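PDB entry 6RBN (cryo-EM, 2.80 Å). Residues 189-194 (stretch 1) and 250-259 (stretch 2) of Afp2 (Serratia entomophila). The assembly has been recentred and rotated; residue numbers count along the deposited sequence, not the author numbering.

Stretch 1 (189-194) GVWKAP
Stretch 2 (250-259) IPVRRLFNAV

Stretch 1 of this Afp2 chain is an irregular segment laid against a helix formed by stretch 2, which continues beyond Val-259. Gly-189 leaves a preceding helix with phi/psi 111/171, a conformation that favours glycine: a CB here would jam against the preceding carbonyl and come within 2.8 Å of Trp-191 CH2. A type I turn follows, with Val-190 at -77/-19 and Trp-191 at -85/1, closed by a weak hydrogen bond from Lys-192 N to Gly-189 O (3.5 Å). Lys-192 (-106/148) and Ala-193 (-73/139) are extended; Pro-194 is at -76/14.

In the helix, Leu-255 N donates to Pro-251 O (2.8 Å) and Ala-258 N to Arg-254 O (3.2 Å). Pro-251 lacks an amide hydrogen, which costs little in the first turn. The CA atoms nearest each other across the stretches are those of Trp-191 and Pro-251, 5.0 Å apart. No hydrogen bond crosses the interface; the contact rests on packing.

Val-190 points toward the helix in rotamer p (chi1 71°), and its two methyls diverge. CG1 meets Ala-258 CB at 3.8 Å and Leu-255 CD2 at 4.0 Å; CG2 lies 3.4 Å from Arg-254 O. The small Ala-258 leaves room for this branched side chain. Leu-255 starts sideways, but chi1 -170° (t) and chi2 -89° bring its end nearer, placing CD2 3.7 Å from Trp-191 CB. Trp-191, chi1 57° (p) and chi2 91°, sends its indole away from the helix, and Leu-255 CD2 approaches the ring obliquely.

Arg-254 (m, t, p; chi4 83°) brings NH2 to 3.7 Å from Val-190 CG2, an oblique van der Waals contact between a methyl and the guanidinium, while NH2 finds its hydrogen bond elsewhere in the structure. Ala-193 CB lies 3.7 Å from CG of the C-gamma-exo Pro-251, a compact apolar pairing. Lys-192 points away, its chi1 t.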

# COMPACT_ATOMS: atom_id res chain seq x y z
N GLY C 189 18.46 80.48 -10.08
CA GLY C 189 17.15 79.86 -10.07
C GLY C 189 16.04 80.90 -10.01
O GLY C 189 16.26 82.10 -9.83
N VAL C 190 14.81 80.40 -10.18
CA VAL C 190 13.65 81.28 -10.21
C VAL C 190 13.26 81.75 -8.81
O VAL C 190 12.60 82.78 -8.67
CB VAL C 190 12.50 80.55 -10.94
CG1 VAL C 190 11.94 79.42 -10.09
CG2 VAL C 190 11.41 81.52 -11.39
N TRP C 191 13.71 81.06 -7.77
CA TRP C 191 13.39 81.41 -6.39
C TRP C 191 14.32 82.46 -5.81
O TRP C 191 14.16 82.83 -4.65
CB TRP C 191 13.41 80.16 -5.52
CG TRP C 191 14.71 79.43 -5.56
CD1 TRP C 191 15.77 79.61 -4.73
CD2 TRP C 191 15.08 78.40 -6.48
NE1 TRP C 191 16.78 78.75 -5.08
CE2 TRP C 191 16.38 78.00 -6.15
CE3 TRP C 191 14.43 77.78 -7.55
CZ2 TRP C 191 17.05 77.01 -6.85
CZ3 TRP C 191 15.10 76.80 -8.24
CH2 TRP C 191 16.39 76.42 -7.89
N LYS C 192 15.29 82.94 -6.58
CA LYS C 192 16.21 83.97 -6.13
C LYS C 192 15.85 85.29 -6.79
O LYS C 192 15.34 85.32 -7.91
CB LYS C 192 17.66 83.57 -6.43
CG LYS C 192 18.74 84.39 -5.72
CD LYS C 192 19.32 85.45 -6.62
CE LYS C 192 20.41 86.23 -5.92
NZ LYS C 192 19.84 87.02 -4.81
N ALA C 193 16.08 86.38 -6.07
CA ALA C 193 15.63 87.69 -6.52
C ALA C 193 16.47 88.19 -7.69
O ALA C 193 17.70 88.06 -7.68
CB ALA C 193 15.69 88.70 -5.38
N PRO C 194 15.85 88.80 -8.70
CA PRO C 194 16.60 89.34 -9.84
C PRO C 194 17.35 90.64 -9.56
O PRO C 194 17.78 91.28 -10.51
CB PRO C 194 15.51 89.58 -10.88
CG PRO C 194 14.37 88.73 -10.46
CD PRO C 194 14.41 88.74 -8.98
N ILE C 250 8.57 89.46 -5.75
CA ILE C 250 8.75 88.84 -7.08
C ILE C 250 9.38 87.44 -7.08
O ILE C 250 8.91 86.60 -7.85
CB ILE C 250 9.56 89.79 -8.00
CG1 ILE C 250 8.85 91.12 -8.19
CG2 ILE C 250 9.82 89.21 -9.38
CD1 ILE C 250 9.71 92.14 -8.88
N PRO C 251 10.45 87.11 -6.24
CA PRO C 251 10.82 85.70 -6.05
C PRO C 251 9.69 84.73 -5.71
O PRO C 251 9.51 83.74 -6.43
CB PRO C 251 11.81 85.75 -4.89
CG PRO C 251 12.43 86.99 -5.02
CD PRO C 251 11.46 87.96 -5.56
N VAL C 252 8.92 85.00 -4.66
CA VAL C 252 7.93 84.02 -4.23
C VAL C 252 6.69 84.01 -5.09
O VAL C 252 5.86 83.11 -4.95
CB VAL C 252 7.50 84.20 -2.76
CG1 VAL C 252 8.72 84.28 -1.86
CG2 VAL C 252 6.60 85.39 -2.58
N ARG C 253 6.52 84.98 -5.99
CA ARG C 253 5.45 84.85 -6.97
C ARG C 253 5.90 84.01 -8.17
O ARG C 253 5.21 83.08 -8.57
CB ARG C 253 4.97 86.21 -7.47
CG ARG C 253 3.78 86.03 -8.39
CD ARG C 253 2.61 85.62 -7.55
NE ARG C 253 1.57 84.89 -8.27
CZ ARG C 253 1.54 83.57 -8.32
NH1 ARG C 253 2.46 82.88 -7.67
NH2 ARG C 253 0.59 82.94 -8.98
N ARG C 254 7.08 84.33 -8.72
CA ARG C 254 7.63 83.56 -9.83
C ARG C 254 8.04 82.15 -9.42
O ARG C 254 8.19 81.29 -10.29
CB ARG C 254 8.85 84.26 -10.42
CG ARG C 254 8.52 85.42 -11.32
CD ARG C 254 9.79 86.04 -11.86
NE ARG C 254 10.64 85.06 -12.52
CZ ARG C 254 10.49 84.65 -13.78
NH1 ARG C 254 9.51 85.11 -14.53
NH2 ARG C 254 11.33 83.75 -14.28
N LEU C 255 8.25 81.90 -8.13
CA LEU C 255 8.49 80.54 -7.68
C LEU C 255 7.25 79.68 -7.84
O LEU C 255 7.34 78.56 -8.34
CB LEU C 255 8.99 80.52 -6.24
CG LEU C 255 9.55 79.26 -5.56
CD1 LEU C 255 8.50 78.41 -4.87
CD2 LEU C 255 10.29 78.42 -6.58
N PHE C 256 6.08 80.20 -7.45
CA PHE C 256 4.89 79.36 -7.56
C PHE C 256 4.43 79.23 -9.01
O PHE C 256 3.89 78.19 -9.38
CB PHE C 256 3.70 79.87 -6.74
CG PHE C 256 3.82 79.68 -5.24
CD1 PHE C 256 5.03 79.45 -4.61
CD2 PHE C 256 2.67 79.57 -4.49
CE1 PHE C 256 5.09 79.26 -3.25
CE2 PHE C 256 2.72 79.36 -3.13
CZ PHE C 256 3.94 79.20 -2.51
N ASN C 257 4.65 80.25 -9.83
CA ASN C 257 4.32 80.15 -11.25
C ASN C 257 5.19 79.12 -11.95
O ASN C 257 4.73 78.48 -12.90
CB ASN C 257 4.47 81.50 -11.93
CG ASN C 257 3.44 82.50 -11.47
OD1 ASN C 257 2.29 82.15 -11.23
ND2 ASN C 257 3.85 83.75 -11.35
N ALA C 258 6.43 78.93 -11.50
CA ALA C 258 7.25 77.86 -12.05
C ALA C 258 6.78 76.50 -11.56
O ALA C 258 6.86 75.51 -12.29
CB ALA C 258 8.71 78.09 -11.68
N VAL C 259 6.29 76.43 -10.32
CA VAL C 259 5.79 75.17 -9.78
C VAL C 259 4.45 74.81 -10.41
O VAL C 259 4.22 73.65 -10.78
CB VAL C 259 5.69 75.27 -8.24
CG1 VAL C 259 5.03 74.07 -7.66
CG2 VAL C 259 7.06 75.40 -7.65